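Local coordinates for heat shock protein STI1 (Saccharomyces cerevisiae, PDB 3UPV) that acts as a co-chaperone that binds Hsp70 and Hsp90, here through the tetratricopeptide repeat domain that holds the C-terminal part of Hsp70, at residues P69-A79 with T94-V105. Sequence-based numbering, arbitrary orientation.
Sequences PNFVRAYIRKA and TLDAARTKDAEV
The two antiparallel helices of TPR repeat 9 meet here: K101 ties helix 94-105 to the P69-N70 loop that leads into helix 72-79, and V72 packs just beyond it. K101 NZ donates hydrogen bonds to P69 O (3.0 Å) and N70 OD1 (3.2 Å). It sits well above the carbonyl plane of P69. The hydroxyl of Y75 donates to the same P69 O in that plane, on a lone pair, with OH to O 2.6 Å. The K101 chain is bent at its second torsion (-68°) and again at its fourth, which carries NZ to the loop. Replacing K101 by alanine removes both NZ bonds, so N70 OD1 would probably lose this donor and P69 O keep only that of Y75 of the two. V72 is a knob among A98, K101, D102 and V105. Its CG2 lies 3.9 Å from V105 CG1. Farther along, A98 CB packs against Y75 CB at 3.7 Å. T94 CG2, anti to the backbone N, lies 3.3 Å from Y75 O, while OG1 is hydrogen-bonded to Q82. A79 CB rests on L95 CD2 at 3.6 Å. R73 forms a salt bridge with the bound Hsp70 peptide. Small A79 and A98 between close helices, crossing at -157°, are typical of the antiparallel helix pair of a tetratricopeptide repeat.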
loop_
_atom_site.group_PDB
_atom_site.type_symbol
_atom_site.label_atom_id
_atom_site.label_comp_id
_atom_site.label_asym_id
_atom_site.label_seq_id
_atom_site.Cartn_x
_atom_site.Cartn_y
_atom_site.Cartn_z
ATOM N N PRO A 69 3.793 7.744 -9.267
ATOM C CA PRO A 69 4.429 6.524 -9.743
ATOM C C PRO A 69 5.743 6.165 -9.032
ATOM O O PRO A 69 6.218 5.070 -9.188
ATOM C CB PRO A 69 4.675 6.836 -11.215
ATOM C CG PRO A 69 4.604 8.302 -11.341
ATOM C CD PRO A 69 3.570 8.705 -10.354
ATOM N N ASN A 70 6.335 7.090 -8.276
ATOM C CA ASN A 70 7.552 6.771 -7.532
ATOM C C ASN A 70 7.319 6.273 -6.110
ATOM O O ASN A 70 8.267 6.009 -5.356
ATOM C CB ASN A 70 8.489 7.943 -7.622
ATOM C CG ASN A 70 8.753 8.285 -9.068
ATOM O OD1 ASN A 70 9.027 7.374 -9.863
ATOM N ND2 ASN A 70 8.593 9.552 -9.441
ATOM N N PHE A 71 6.044 6.117 -5.779
ATOM C CA PHE A 71 5.653 5.637 -4.471
ATOM C C PHE A 71 5.792 4.097 -4.431
ATOM O O PHE A 71 4.816 3.339 -4.667
ATOM C CB PHE A 71 4.207 6.097 -4.255
ATOM C CG PHE A 71 3.695 5.951 -2.867
ATOM C CD1 PHE A 71 4.554 5.787 -1.759
ATOM C CD2 PHE A 71 2.333 5.996 -2.663
ATOM C CE1 PHE A 71 4.002 5.638 -0.476
ATOM C CE2 PHE A 71 1.791 5.881 -1.393
ATOM C CZ PHE A 71 2.626 5.698 -0.302
ATOM N N VAL A 72 7.010 3.643 -4.103
ATOM C CA VAL A 72 7.334 2.217 -4.136
ATOM C C VAL A 72 6.380 1.375 -3.228
ATOM O O VAL A 72 6.037 0.221 -3.526
ATOM C CB VAL A 72 8.827 2.042 -3.638
ATOM C CG1 VAL A 72 9.202 0.576 -3.478
ATOM C CG2 VAL A 72 9.848 2.821 -4.499
ATOM N N ARG A 73 6.007 1.947 -2.075
ATOM C CA ARG A 73 5.202 1.212 -1.073
ATOM C C ARG A 73 3.901 0.751 -1.664
ATOM O O ARG A 73 3.407 -0.321 -1.344
ATOM C CB ARG A 73 4.912 2.089 0.123
ATOM C CG ARG A 73 4.178 1.288 1.208
ATOM C CD ARG A 73 5.109 1.250 2.444
ATOM N NE ARG A 73 5.078 2.481 3.202
ATOM C CZ ARG A 73 5.956 2.834 4.165
ATOM N NH1 ARG A 73 6.986 2.065 4.474
ATOM N NH2 ARG A 73 5.804 3.982 4.824
ATOM N N ALA A 74 3.322 1.578 -2.534
ATOM C CA ALA A 74 2.028 1.229 -3.159
ATOM C C ALA A 74 2.165 -0.047 -3.995
ATOM O O ALA A 74 1.279 -0.885 -4.017
ATOM C CB ALA A 74 1.561 2.339 -3.969
ATOM N N TYR A 75 3.287 -0.169 -4.681
ATOM C CA TYR A 75 3.519 -1.372 -5.484
ATOM C C TYR A 75 3.690 -2.602 -4.600
ATOM O O TYR A 75 3.045 -3.687 -4.890
ATOM C CB TYR A 75 4.730 -1.236 -6.382
ATOM C CG TYR A 75 4.725 -0.115 -7.403
ATOM C CD1 TYR A 75 4.190 -0.291 -8.690
ATOM C CD2 TYR A 75 5.287 1.127 -7.100
ATOM C CE1 TYR A 75 4.221 0.767 -9.626
ATOM C CE2 TYR A 75 5.254 2.177 -8.008
ATOM C CZ TYR A 75 4.776 1.995 -9.266
ATOM O OH TYR A 75 4.877 3.068 -10.149
ATOM N N ILE A 76 4.461 -2.453 -3.510
ATOM C CA ILE A 76 4.681 -3.577 -2.649
ATOM C C ILE A 76 3.361 -3.989 -1.969
ATOM O O ILE A 76 2.942 -5.180 -1.941
ATOM C CB ILE A 76 5.750 -3.316 -1.614
ATOM C CG1 ILE A 76 7.075 -3.103 -2.327
ATOM C CG2 ILE A 76 5.783 -4.522 -0.623
ATOM C CD1 ILE A 76 8.162 -2.577 -1.437
ATOM N N ARG A 77 2.619 -2.973 -1.520
ATOM C CA ARG A 77 1.300 -3.247 -0.937
ATOM C C ARG A 77 0.345 -3.973 -1.871
ATOM O O ARG A 77 -0.400 -4.914 -1.484
ATOM C CB ARG A 77 0.710 -1.920 -0.509
ATOM C CG ARG A 77 -0.243 -2.160 0.533
ATOM C CD ARG A 77 -0.905 -0.901 1.124
ATOM N NE ARG A 77 0.005 0.103 1.704
ATOM C CZ ARG A 77 0.597 -0.050 2.890
ATOM N NH1 ARG A 77 1.398 0.905 3.416
ATOM N NH2 ARG A 77 0.362 -1.170 3.562
ATOM N N LYS A 78 0.235 -3.467 -3.089
ATOM C CA LYS A 78 -0.610 -4.121 -4.081
ATOM C C LYS A 78 -0.245 -5.597 -4.320
ATOM O O LYS A 78 -1.140 -6.439 -4.407
ATOM C CB LYS A 78 -0.433 -3.398 -5.391
ATOM C CG LYS A 78 -1.249 -3.984 -6.541
ATOM C CD LYS A 78 -1.017 -3.122 -7.800
ATOM C CE LYS A 78 -1.564 -3.805 -9.036
ATOM N NZ LYS A 78 -1.437 -2.963 -10.288
ATOM N N ALA A 79 1.063 -5.867 -4.477
ATOM C CA ALA A 79 1.520 -7.250 -4.694
ATOM C C ALA A 79 1.125 -8.126 -3.548
ATOM O O ALA A 79 0.741 -9.294 -3.753
ATOM C CB ALA A 79 2.995 -7.305 -4.876
ATOM N N THR A 94 3.726 -7.123 -10.677
ATOM C CA THR A 94 3.728 -5.969 -9.849
ATOM C C THR A 94 5.073 -5.906 -9.088
ATOM O O THR A 94 5.626 -4.810 -8.879
ATOM C CB THR A 94 2.594 -6.046 -8.843
ATOM O OG1 THR A 94 1.352 -6.155 -9.548
ATOM C CG2 THR A 94 2.561 -4.776 -7.935
ATOM N N LEU A 95 5.574 -7.070 -8.641
ATOM C CA LEU A 95 6.829 -7.103 -7.926
ATOM C C LEU A 95 8.015 -6.733 -8.806
ATOM O O LEU A 95 9.007 -6.149 -8.297
ATOM C CB LEU A 95 7.101 -8.423 -7.259
ATOM C CG LEU A 95 6.120 -8.631 -6.124
ATOM C CD1 LEU A 95 5.896 -10.134 -5.727
ATOM C CD2 LEU A 95 6.531 -7.742 -4.945
ATOM N N ASP A 96 7.957 -7.129 -10.081
ATOM C CA ASP A 96 8.993 -6.689 -11.071
ATOM C C ASP A 96 9.092 -5.171 -11.152
ATOM O O ASP A 96 10.196 -4.581 -11.130
ATOM C CB ASP A 96 8.654 -7.242 -12.448
ATOM C CG ASP A 96 9.141 -8.640 -12.637
ATOM O OD1 ASP A 96 9.965 -9.122 -11.816
ATOM O OD2 ASP A 96 8.683 -9.252 -13.630
ATOM N N ALA A 97 7.942 -4.528 -11.134
ATOM C CA ALA A 97 7.861 -3.067 -11.226
ATOM C C ALA A 97 8.307 -2.410 -9.943
ATOM O O ALA A 97 9.048 -1.399 -9.991
ATOM C CB ALA A 97 6.447 -2.647 -11.565
ATOM N N ALA A 98 7.984 -3.065 -8.808
ATOM C CA ALA A 98 8.339 -2.592 -7.503
ATOM C C ALA A 98 9.838 -2.710 -7.373
ATOM O O ALA A 98 10.464 -1.818 -6.824
ATOM C CB ALA A 98 7.655 -3.433 -6.392
ATOM N N ARG A 99 10.446 -3.790 -7.890
ATOM C CA ARG A 99 11.903 -3.943 -7.698
ATOM C C ARG A 99 12.675 -2.852 -8.429
ATOM O O ARG A 99 13.673 -2.314 -7.934
ATOM C CB ARG A 99 12.359 -5.323 -8.199
ATOM C CG ARG A 99 13.858 -5.643 -7.886
ATOM C CD ARG A 99 14.306 -6.955 -8.556
ATOM N NE ARG A 99 13.260 -8.000 -8.434
ATOM C CZ ARG A 99 12.433 -8.352 -9.435
ATOM N NH1 ARG A 99 11.507 -9.287 -9.258
ATOM N NH2 ARG A 99 12.546 -7.764 -10.631
ATOM N N THR A 100 12.216 -2.562 -9.632
ATOM C CA THR A 100 12.813 -1.509 -10.496
ATOM C C THR A 100 12.721 -0.130 -9.864
ATOM O O THR A 100 13.715 0.555 -9.748
ATOM C CB THR A 100 12.049 -1.511 -11.808
ATOM O OG1 THR A 100 12.362 -2.720 -12.521
ATOM C CG2 THR A 100 12.347 -0.217 -12.682
ATOM N N LYS A 101 11.504 0.251 -9.456
ATOM C CA LYS A 101 11.253 1.505 -8.728
ATOM C C LYS A 101 12.048 1.556 -7.436
ATOM O O LYS A 101 12.591 2.587 -7.109
ATOM C CB LYS A 101 9.753 1.721 -8.466
ATOM C CG LYS A 101 9.004 2.216 -9.708
ATOM C CD LYS A 101 9.429 3.630 -10.078
ATOM C CE LYS A 101 9.110 3.982 -11.541
ATOM N NZ LYS A 101 7.968 4.914 -11.649
ATOM N N ASP A 102 12.146 0.430 -6.725
ATOM C CA ASP A 102 12.862 0.421 -5.462
ATOM C C ASP A 102 14.336 0.784 -5.659
ATOM O O ASP A 102 14.875 1.622 -4.930
ATOM C CB ASP A 102 12.703 -0.914 -4.741
ATOM C CG ASP A 102 13.449 -0.963 -3.441
ATOM O OD1 ASP A 102 14.442 -1.751 -3.344
ATOM O OD2 ASP A 102 13.024 -0.208 -2.507
ATOM N N ALA A 103 14.969 0.150 -6.642
ATOM C CA ALA A 103 16.313 0.554 -7.062
ATOM C C ALA A 103 16.447 2.037 -7.461
ATOM O O ALA A 103 17.350 2.718 -6.965
ATOM C CB ALA A 103 16.823 -0.367 -8.173
ATOM N N GLU A 104 15.547 2.526 -8.333
ATOM C CA GLU A 104 15.561 3.909 -8.790
ATOM C C GLU A 104 15.387 4.948 -7.682
ATOM O O GLU A 104 16.207 5.910 -7.530
ATOM C CB GLU A 104 14.424 4.089 -9.799
ATOM C CG GLU A 104 14.755 3.397 -11.111
ATOM C CD GLU A 104 13.574 3.294 -12.078
ATOM O OE1 GLU A 104 13.754 2.656 -13.119
ATOM O OE2 GLU A 104 12.483 3.824 -11.805
ATOM N N VAL A 105 14.316 4.780 -6.907
ATOM C CA VAL A 105 13.989 5.812 -5.927
ATOM C C VAL A 105 14.556 5.548 -4.538
ATOM O O VAL A 105 15.036 6.508 -3.897
ATOM C CB VAL A 105 12.438 6.302 -5.930
ATOM C CG1 VAL A 105 11.474 5.464 -6.811
ATOM C CG2 VAL A 105 11.928 6.608 -4.514
#